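Local coordinates for acetyltransferase, GNAT family (PDB 3IWG), which probably catalyses the transfer of an acyl group, such as acetyl, from a coenzyme A thioester to an acceptor, at residues Tyr127-Lys132 with Ala260-Ala265; Tyr207-Met212 with Thr241-Thr246. All coordinates share one frame; numbering follows the deposited sequence.

Two ways of pairing strands, one antiparallel and one parallel, lie about 10 Å apart, centre to centre, in this tandem GNAT protein. Contact 2, the more buried, joins strands 207-214 and 241-247 near the middle of the chain; contact 1, about 17 Å from the chain centre and partly exposed, joins strands 117-129 and 262-273. They meet because 117-129 also borders 241-247, where Y127 N probably bonds to C244 O at 2.8 Å. F262 packs on S242 and C244, and so belongs to both neighbourhoods. One ring-ring pair and CH-pi contacts distinguish contact 1, whose antiparallel ladder is short; contact 2 has a longer parallel ladder, mostly apolar side-chain contacts and a bridging water.

Contact 1: residues Tyr127-Lys132 with Ala260-Ala265; sequences YQHNTK and AGFTSA
Q128 and T263 face each other as an antiparallel hydrogen-bonded pair in strongly twisted strands, whose directions differ by 139°. Q128 N reaches T263 O at 2.8 Å, and T263 N returns to Q128 O at 3.0 Å. Beyond this pair the ladder frays: N130 N to G261 O is a weak bond of 3.5 Å, made as segment 127-132 leaves its strand. A260 and G261, the latter with positive phi, connect helix 251-259 to strand 262-273.

The side chains of H129 and F262, the adjoining antiparallel non-hydrogen-bonded pair, share a face of the sheet. A chi1 of -173° puts CG of H129 anti to its backbone N, beside the carbonyl carbon. The imidazole edge meets the phenyl face in a T-shaped stack, with centroids 4.9 Å apart and planes at 68°. H129 CB adds a CH-pi contact over the phenyl ring, coming within 3.6 Å of F262 CE2. A260 O lies near the imidazole plane, at the ring's edge. T232 of helix 223-237 touches both H129 and F262, closing this cluster against the helix.

At the other end, S264 CB sits over one face of the Y127 ring, offset toward the rim, 3.6 Å from Y127 CD2. S264 OG turns to another partner, the carbonyl of M126. Y127 CB also meets F262 CB at 3.9 Å, linking the two aromatic groups.

The strand order suggests an exchange between tandem GNAT domains: 117-129 lies between 241-247 and 262-273, while 262-273, from the C-terminal half, lies between 99-103 and 117-129, consistent with each half lending a strand to the other's sheet.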
loop_
_atom_site.group_PDB
_atom_site.type_symbol
_atom_site.label_atom_id
_atom_site.label_comp_id
_atom_site.label_asym_id
_atom_site.label_seq_id
_atom_site.Cartn_x
_atom_site.Cartn_y
_atom_site.Cartn_z
ATOM N N TYR A 127 13.074 -5.206 21.013
ATOM C CA TYR A 127 12.593 -5.231 22.351
ATOM C C TYR A 127 11.423 -6.106 22.463
ATOM O O TYR A 127 10.706 -6.346 21.465
ATOM C CB TYR A 127 12.080 -3.886 22.826
ATOM C CG TYR A 127 13.061 -2.761 22.858
ATOM C CD1 TYR A 127 13.376 -2.050 21.701
ATOM C CD2 TYR A 127 13.581 -2.326 24.057
ATOM C CE1 TYR A 127 14.243 -0.953 21.742
ATOM C CE2 TYR A 127 14.464 -1.248 24.110
ATOM C CZ TYR A 127 14.789 -0.571 22.952
ATOM O OH TYR A 127 15.659 0.510 23.028
ATOM N N GLN A 128 11.172 -6.538 23.691
ATOM C CA GLN A 128 9.940 -7.198 23.961
ATOM C C GLN A 128 9.411 -6.809 25.327
ATOM O O GLN A 128 10.113 -6.285 26.144
ATOM C CB GLN A 128 10.114 -8.721 23.792
ATOM C CG GLN A 128 11.358 -9.117 22.863
ATOM C CD GLN A 128 12.653 -9.115 23.660
ATOM O OE1 GLN A 128 13.713 -8.543 23.284
ATOM N NE2 GLN A 128 12.558 -9.723 24.808
ATOM N N HIS A 129 8.137 -7.072 25.546
ATOM C CA HIS A 129 7.457 -6.497 26.644
ATOM C C HIS A 129 7.297 -7.480 27.742
ATOM O O HIS A 129 6.558 -8.439 27.605
ATOM C CB HIS A 129 6.093 -5.999 26.275
ATOM C CG HIS A 129 5.454 -5.248 27.381
ATOM N ND1 HIS A 129 4.552 -5.829 28.237
ATOM C CD2 HIS A 129 5.647 -3.985 27.826
ATOM C CE1 HIS A 129 4.182 -4.943 29.147
ATOM N NE2 HIS A 129 4.844 -3.820 28.929
ATOM N N ASN A 130 7.982 -7.168 28.836
ATOM C CA ASN A 130 7.850 -7.830 30.120
ATOM C C ASN A 130 6.643 -7.230 30.870
ATOM O O ASN A 130 6.653 -6.008 31.157
ATOM C CB ASN A 130 9.151 -7.560 30.929
ATOM C CG ASN A 130 9.607 -8.758 31.763
ATOM O OD1 ASN A 130 10.724 -9.258 31.574
ATOM N ND2 ASN A 130 8.758 -9.213 32.695
ATOM N N THR A 131 5.631 -8.037 31.216
ATOM C CA THR A 131 4.479 -7.493 31.995
ATOM C C THR A 131 4.919 -6.942 33.402
ATOM O O THR A 131 4.171 -7.006 34.376
ATOM C CB THR A 131 3.226 -8.488 32.108
ATOM O OG1 THR A 131 3.374 -9.629 31.248
ATOM C CG2 THR A 131 1.899 -7.755 31.746
ATOM N N LYS A 132 6.137 -6.392 33.480
ATOM C CA LYS A 132 6.620 -5.591 34.628
ATOM C C LYS A 132 6.904 -4.129 34.175
ATOM O O LYS A 132 8.069 -3.674 34.114
ATOM C CB LYS A 132 7.852 -6.255 35.249
ATOM C CG LYS A 132 7.594 -7.735 35.619
ATOM C CD LYS A 132 8.881 -8.526 35.913
ATOM C CE LYS A 132 8.614 -10.038 36.013
ATOM N NZ LYS A 132 8.134 -10.449 37.371
ATOM N N ALA A 260 8.221 2.348 28.676
ATOM C CA ALA A 260 6.934 1.689 28.495
ATOM C C ALA A 260 6.996 0.221 28.957
ATOM O O ALA A 260 6.086 -0.541 28.671
ATOM C CB ALA A 260 6.478 1.788 27.022
ATOM N N GLY A 261 8.076 -0.173 29.655
ATOM C CA GLY A 261 8.211 -1.530 30.215
ATOM C C GLY A 261 8.786 -2.586 29.264
ATOM O O GLY A 261 8.626 -3.809 29.482
ATOM N N PHE A 262 9.485 -2.141 28.235
ATOM C CA PHE A 262 10.124 -3.079 27.302
ATOM C C PHE A 262 11.599 -3.262 27.612
ATOM O O PHE A 262 12.253 -2.307 27.981
ATOM C CB PHE A 262 10.037 -2.548 25.871
ATOM C CG PHE A 262 8.670 -2.631 25.257
ATOM C CD1 PHE A 262 7.695 -1.715 25.575
ATOM C CD2 PHE A 262 8.383 -3.605 24.321
ATOM C CE1 PHE A 262 6.425 -1.777 24.969
ATOM C CE2 PHE A 262 7.157 -3.677 23.716
ATOM C CZ PHE A 262 6.160 -2.764 24.050
ATOM N N THR A 263 12.131 -4.460 27.377
ATOM C CA THR A 263 13.570 -4.703 27.452
ATOM C C THR A 263 14.106 -5.261 26.149
ATOM O O THR A 263 13.347 -5.730 25.335
ATOM C CB THR A 263 13.937 -5.689 28.537
ATOM O OG1 THR A 263 13.267 -6.935 28.280
ATOM C CG2 THR A 263 13.542 -5.144 29.931
ATOM N N SER A 264 15.433 -5.201 26.005
ATOM C CA SER A 264 16.135 -5.551 24.813
ATOM C C SER A 264 17.381 -6.379 25.022
ATOM O O SER A 264 18.417 -5.863 25.414
ATOM C CB SER A 264 16.591 -4.301 24.103
ATOM O OG SER A 264 17.199 -4.710 22.898
ATOM N N ALA A 265 17.313 -7.648 24.694
ATOM C CA ALA A 265 18.483 -8.517 24.713
ATOM C C ALA A 265 19.008 -8.716 23.305
ATOM O O ALA A 265 20.005 -9.414 23.131
ATOM C CB ALA A 265 18.146 -9.850 25.305
#

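Contact 2: residues Tyr207-Met212 with Thr241-Thr246; sequences YADLGM and TSICST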
loop_
_atom_site.group_PDB
_atom_site.type_symbol
_atom_site.label_atom_id
_atom_site.label_comp_id
_atom_site.label_asym_id
_atom_site.label_seq_id
_atom_site.Cartn_x
_atom_site.Cartn_y
_atom_site.Cartn_z
ATOM N N TYR A 207 2.327 -12.526 18.448
ATOM C CA TYR A 207 2.882 -11.216 18.751
ATOM C C TYR A 207 2.255 -10.051 17.978
ATOM O O TYR A 207 1.641 -10.218 16.895
ATOM C CB TYR A 207 4.371 -11.250 18.470
ATOM C CG TYR A 207 5.108 -12.306 19.282
ATOM C CD1 TYR A 207 5.558 -12.027 20.557
ATOM C CD2 TYR A 207 5.356 -13.590 18.763
ATOM C CE1 TYR A 207 6.260 -12.976 21.319
ATOM C CE2 TYR A 207 6.049 -14.568 19.523
ATOM C CZ TYR A 207 6.494 -14.254 20.807
ATOM O OH TYR A 207 7.195 -15.187 21.589
ATOM N N ALA A 208 2.398 -8.864 18.561
ATOM C CA ALA A 208 2.043 -7.617 17.905
ATOM C C ALA A 208 3.308 -6.752 17.801
ATOM O O ALA A 208 4.042 -6.585 18.771
ATOM C CB ALA A 208 0.959 -6.907 18.656
ATOM N N ASP A 209 3.549 -6.193 16.628
ATOM C CA ASP A 209 4.721 -5.389 16.380
ATOM C C ASP A 209 4.253 -3.922 16.371
ATOM O O ASP A 209 3.446 -3.534 15.520
ATOM C CB ASP A 209 5.276 -5.798 15.023
ATOM C CG ASP A 209 6.651 -5.200 14.692
ATOM O OD1 ASP A 209 7.328 -4.529 15.517
ATOM O OD2 ASP A 209 7.083 -5.450 13.548
ATOM N N LEU A 210 4.754 -3.121 17.313
ATOM C CA LEU A 210 4.286 -1.759 17.506
ATOM C C LEU A 210 5.192 -0.706 16.868
ATOM O O LEU A 210 6.393 -0.862 16.802
ATOM C CB LEU A 210 4.156 -1.462 18.999
ATOM C CG LEU A 210 3.497 -2.560 19.819
ATOM C CD1 LEU A 210 3.381 -2.170 21.307
ATOM C CD2 LEU A 210 2.131 -2.986 19.235
ATOM N N GLY A 211 4.592 0.366 16.382
ATOM C CA GLY A 211 5.332 1.553 15.927
ATOM C C GLY A 211 4.571 2.797 16.331
ATOM O O GLY A 211 3.376 2.742 16.596
HETATM N N MSE A 212 5.276 3.906 16.433
HETATM C CA MSE A 212 4.651 5.180 16.701
HETATM C C MSE A 212 5.407 6.340 16.035
HETATM O O MSE A 212 6.608 6.258 15.769
HETATM C CB MSE A 212 4.566 5.534 18.185
HETATM C CG MSE A 212 5.100 4.556 19.180
HETATM SE SE MSE A 212 6.979 4.709 19.532
HETATM C CE MSE A 212 7.768 3.467 18.304
ATOM N N THR A 241 1.474 -10.757 22.544
ATOM C CA THR A 241 2.591 -10.195 23.299
ATOM C C THR A 241 3.232 -9.107 22.448
ATOM O O THR A 241 3.387 -9.274 21.244
ATOM C CB THR A 241 3.610 -11.308 23.609
ATOM O OG1 THR A 241 2.977 -12.244 24.470
ATOM C CG2 THR A 241 4.812 -10.810 24.331
ATOM N N SER A 242 3.639 -8.004 23.053
ATOM C CA SER A 242 4.114 -6.893 22.264
ATOM C C SER A 242 5.625 -6.913 22.112
ATOM O O SER A 242 6.356 -7.176 23.077
ATOM C CB SER A 242 3.684 -5.589 22.915
ATOM O OG SER A 242 2.289 -5.416 22.851
ATOM N N ILE A 243 6.067 -6.604 20.904
ATOM C CA ILE A 243 7.434 -6.377 20.564
ATOM C C ILE A 243 7.565 -5.038 19.796
ATOM O O ILE A 243 6.573 -4.467 19.345
ATOM C CB ILE A 243 8.004 -7.539 19.722
ATOM C CG1 ILE A 243 7.335 -7.655 18.364
ATOM C CG2 ILE A 243 7.780 -8.864 20.429
ATOM C CD1 ILE A 243 7.860 -8.831 17.470
ATOM N N CYS A 244 8.776 -4.488 19.732
ATOM C CA CYS A 244 9.026 -3.410 18.822
ATOM C C CYS A 244 10.492 -3.283 18.544
ATOM O O CYS A 244 11.304 -3.926 19.204
ATOM C CB CYS A 244 8.443 -2.077 19.345
ATOM S SG CYS A 244 9.131 -1.515 20.818
ATOM N N SER A 245 10.829 -2.448 17.557
ATOM C CA SER A 245 12.232 -2.131 17.299
ATOM C C SER A 245 12.459 -0.677 16.992
ATOM O O SER A 245 11.545 0.023 16.676
ATOM C CB SER A 245 12.774 -2.962 16.161
ATOM O OG SER A 245 12.098 -2.643 14.985
ATOM N N THR A 246 13.689 -0.216 17.133
ATOM C CA THR A 246 14.035 1.108 16.674
ATOM C C THR A 246 15.494 1.160 16.298
ATOM O O THR A 246 16.228 0.254 16.620
ATOM C CB THR A 246 13.710 2.153 17.730
ATOM O OG1 THR A 246 13.820 3.438 17.127
ATOM C CG2 THR A 246 14.636 2.052 18.945
HETATM O O HOH W 1 8.401 -1.937 15.811
#
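L210 leans across to S242 and C244 from a strand running parallel to theirs, the two directions 35° apart. Its CB faces C244 CB at 4.3 Å. CG, anti to the carbonyl carbon (chi1 -44°), lies 3.7 Å from I243 O. At the tip, CD1 rests on S242, 3.8 Å from its OG, a buried hydroxyl with no hydrogen-bonding partner in the model. T232 of helix 223-237 and F262 also pack against L210 and S242.

Beneath the side chains runs a parallel ladder: A208 N to T241 O, then I243 N to A208 O at 2.9 Å, then L210 N to I243 O. The middle bond is nearly straight, with an N-H...O angle of 173°. Strand 207-214, helix 223-237 and strand 241-247 form a beta-alpha-beta unit, its strands probably corresponding to the fourth and fifth of the GNAT core, which splay apart; in relatives the pantetheine arm of acetyl-CoA enters there. Here the parting is marked by a water that donates to D209 OD1 at 2.8 Å and accepts from S245 N at 3.0 Å. It thus bridges the strands past the last direct backbone bond.

On the face carrying Y207, D209 and I243, the Y207 ring lies beside T241, pointing the same way, with CD1 3.7 Å from T241 CB. Y207 CD1 also touches I243 CG2 at 3.9 Å, while P30 from a loop packs on both Y207 and I243.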